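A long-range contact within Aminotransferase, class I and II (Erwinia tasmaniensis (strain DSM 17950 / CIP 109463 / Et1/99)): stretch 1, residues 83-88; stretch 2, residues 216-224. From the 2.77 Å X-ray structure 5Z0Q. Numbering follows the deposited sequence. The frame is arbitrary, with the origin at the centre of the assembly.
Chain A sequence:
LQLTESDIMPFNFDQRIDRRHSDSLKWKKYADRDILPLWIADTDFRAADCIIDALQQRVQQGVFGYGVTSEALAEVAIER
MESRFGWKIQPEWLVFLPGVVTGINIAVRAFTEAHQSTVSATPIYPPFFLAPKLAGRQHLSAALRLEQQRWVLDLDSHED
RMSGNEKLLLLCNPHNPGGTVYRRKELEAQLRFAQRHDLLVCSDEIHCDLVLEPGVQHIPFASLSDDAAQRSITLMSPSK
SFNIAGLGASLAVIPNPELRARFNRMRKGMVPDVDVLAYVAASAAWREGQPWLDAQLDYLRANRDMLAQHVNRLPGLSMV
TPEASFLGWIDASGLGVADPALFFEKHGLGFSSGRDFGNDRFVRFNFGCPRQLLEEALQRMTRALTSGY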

# COMPACT_ATOMS: atom_id res chain seq x y z
N SER A 83 -25.03 -12.85 -5.34
CA SER A 83 -25.71 -13.93 -4.64
C SER A 83 -26.13 -13.53 -3.24
O SER A 83 -27.21 -13.91 -2.77
CB SER A 83 -24.82 -15.17 -4.59
OG SER A 83 -23.62 -14.91 -3.89
N ARG A 84 -25.30 -12.76 -2.54
CA ARG A 84 -25.58 -12.41 -1.15
C ARG A 84 -26.29 -11.08 -0.98
O ARG A 84 -26.98 -10.88 0.03
CB ARG A 84 -24.27 -12.39 -0.35
CG ARG A 84 -23.62 -13.76 -0.23
CD ARG A 84 -22.68 -13.83 0.95
NE ARG A 84 -22.54 -15.20 1.43
CZ ARG A 84 -23.36 -15.77 2.31
NH1 ARG A 84 -24.36 -15.07 2.82
NH2 ARG A 84 -23.17 -17.02 2.69
N PHE A 85 -26.16 -10.16 -1.94
CA PHE A 85 -26.77 -8.85 -1.81
C PHE A 85 -27.65 -8.45 -2.99
O PHE A 85 -28.18 -7.34 -2.99
CB PHE A 85 -25.68 -7.78 -1.61
CG PHE A 85 -24.67 -8.14 -0.55
CD1 PHE A 85 -25.02 -8.14 0.79
CD2 PHE A 85 -23.37 -8.48 -0.90
CE1 PHE A 85 -24.09 -8.48 1.76
CE2 PHE A 85 -22.44 -8.81 0.06
CZ PHE A 85 -22.80 -8.81 1.40
N GLY A 86 -27.82 -9.33 -3.97
CA GLY A 86 -28.64 -9.02 -5.13
C GLY A 86 -28.14 -7.81 -5.89
O GLY A 86 -28.88 -6.84 -6.08
N TRP A 87 -26.88 -7.86 -6.33
CA TRP A 87 -26.26 -6.72 -6.99
C TRP A 87 -25.27 -7.26 -8.01
O TRP A 87 -24.19 -7.75 -7.64
CB TRP A 87 -25.56 -5.82 -5.97
CG TRP A 87 -25.05 -4.53 -6.54
CD1 TRP A 87 -25.57 -3.84 -7.60
CD2 TRP A 87 -23.91 -3.79 -6.09
NE1 TRP A 87 -24.83 -2.71 -7.83
CE2 TRP A 87 -23.81 -2.65 -6.92
CE3 TRP A 87 -22.98 -3.97 -5.07
CZ2 TRP A 87 -22.80 -1.70 -6.75
CZ3 TRP A 87 -21.98 -3.02 -4.91
CH2 TRP A 87 -21.90 -1.90 -5.75
N LYS A 88 -25.62 -7.17 -9.30
CA LYS A 88 -24.73 -7.63 -10.35
C LYS A 88 -23.69 -6.56 -10.66
O LYS A 88 -24.03 -5.39 -10.84
CB LYS A 88 -25.53 -7.99 -11.61
CG LYS A 88 -26.42 -6.89 -12.15
CD LYS A 88 -27.26 -7.40 -13.32
CE LYS A 88 -27.97 -6.26 -14.03
NZ LYS A 88 -27.01 -5.32 -14.67
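Stretch 2 216-224: VQHIPFASL

Residues 216-224 run alongside residues 83-88 in the same sense, Phe85 CA lying 6.1 Å from Ile219 CA and Trp87 CA 5.8 Å from Ser223 CA. Stretch 2 is extended from Val216 to Pro220 and then tightens into a 3-10 turn at 221-223, whereas Trp87 and Lys88 of stretch 1 are extended after Gly86, whose positive phi of 60° suits glycine. No clear hydrogen bond joins the two segments, and the contact rests on two aromatic side chains.

The backbone brings Phe85 CB to 3.7 Å from Pro220 CD, and chi1 m turns the ring toward His218. The t rotamer of His218 directs its imidazole edge toward the Phe85 face, with planes at 84° and CD1 of Phe85 3.3 Å from ND1 of His218. Trp87 adopts chi1 t, which lays the indole along the turn: its CE3 is 3.7 Å from Pro220 CB, its CZ2 3.4 Å from Ala222 CB, and Ser223 CB covers the five-membered ring, 3.8 Å from Trp87 CD1.

With chi1 p, Ser223 turns its OG back to Pro220 O at a very short 2.5 Å, a hydrogen bond that closes the turn while CB remains over the indole. Gln217 is extended through chi1 and chi2 (both t), and chi3 of -77° turns the amide so that its NE2 donates to His218 O at 3.0 Å; its CD lies 3.6 Å from Arg84 O.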

# COMPACT_ATOMS: atom_id res chain seq x y z
N VAL A 216 -32.87 -9.93 7.95
CA VAL A 216 -32.42 -8.62 7.46
C VAL A 216 -31.16 -8.82 6.63
O VAL A 216 -30.17 -9.37 7.12
CB VAL A 216 -32.16 -7.64 8.62
CG1 VAL A 216 -31.78 -6.26 8.06
CG2 VAL A 216 -33.38 -7.54 9.51
N GLN A 217 -31.20 -8.35 5.39
CA GLN A 217 -30.09 -8.46 4.46
C GLN A 217 -29.42 -7.11 4.28
O GLN A 217 -30.11 -6.08 4.18
CB GLN A 217 -30.56 -8.99 3.09
CG GLN A 217 -29.45 -9.06 2.05
CD GLN A 217 -29.97 -8.94 0.64
OE1 GLN A 217 -30.52 -9.89 0.08
NE2 GLN A 217 -29.81 -7.76 0.05
N HIS A 218 -28.09 -7.10 4.24
CA HIS A 218 -27.37 -5.88 3.90
C HIS A 218 -27.70 -5.46 2.47
O HIS A 218 -27.75 -6.28 1.56
CB HIS A 218 -25.86 -6.10 4.04
CG HIS A 218 -25.04 -5.03 3.38
ND1 HIS A 218 -24.49 -5.19 2.13
CD2 HIS A 218 -24.69 -3.79 3.80
CE1 HIS A 218 -23.82 -4.10 1.81
NE2 HIS A 218 -23.93 -3.24 2.80
N ILE A 219 -27.93 -4.16 2.29
CA ILE A 219 -28.31 -3.63 0.98
C ILE A 219 -27.25 -2.64 0.52
O ILE A 219 -27.07 -1.59 1.16
CB ILE A 219 -29.70 -2.98 1.03
CG1 ILE A 219 -30.77 -4.03 1.35
CG2 ILE A 219 -30.01 -2.28 -0.28
CD1 ILE A 219 -32.16 -3.47 1.45
N PRO A 220 -26.53 -2.92 -0.56
CA PRO A 220 -25.59 -1.93 -1.10
C PRO A 220 -26.33 -0.68 -1.56
O PRO A 220 -27.43 -0.75 -2.11
CB PRO A 220 -24.93 -2.65 -2.27
CG PRO A 220 -25.12 -4.11 -1.98
CD PRO A 220 -26.45 -4.20 -1.29
N PHE A 221 -25.71 0.48 -1.31
CA PHE A 221 -26.34 1.74 -1.69
C PHE A 221 -26.56 1.83 -3.20
O PHE A 221 -27.62 2.25 -3.66
CB PHE A 221 -25.50 2.92 -1.20
CG PHE A 221 -26.09 4.27 -1.50
CD1 PHE A 221 -27.01 4.84 -0.63
CD2 PHE A 221 -25.73 4.96 -2.64
CE1 PHE A 221 -27.57 6.08 -0.90
CE2 PHE A 221 -26.28 6.20 -2.92
CZ PHE A 221 -27.20 6.76 -2.05
N ALA A 222 -25.56 1.41 -3.98
CA ALA A 222 -25.64 1.50 -5.43
C ALA A 222 -26.60 0.48 -6.04
O ALA A 222 -26.79 0.50 -7.26
CB ALA A 222 -24.25 1.33 -6.04
N SER A 223 -27.20 -0.40 -5.24
CA SER A 223 -28.16 -1.37 -5.74
C SER A 223 -29.60 -0.89 -5.64
O SER A 223 -30.50 -1.58 -6.13
CB SER A 223 -28.01 -2.70 -4.99
OG SER A 223 -28.26 -2.53 -3.60
N LEU A 224 -29.84 0.27 -5.02
CA LEU A 224 -31.20 0.79 -4.93
C LEU A 224 -31.76 1.10 -6.30
O LEU A 224 -32.88 0.69 -6.64
CB LEU A 224 -31.22 2.04 -4.04
CG LEU A 224 -30.76 1.85 -2.59
CD1 LEU A 224 -30.69 3.19 -1.88
CD2 LEU A 224 -31.71 0.90 -1.87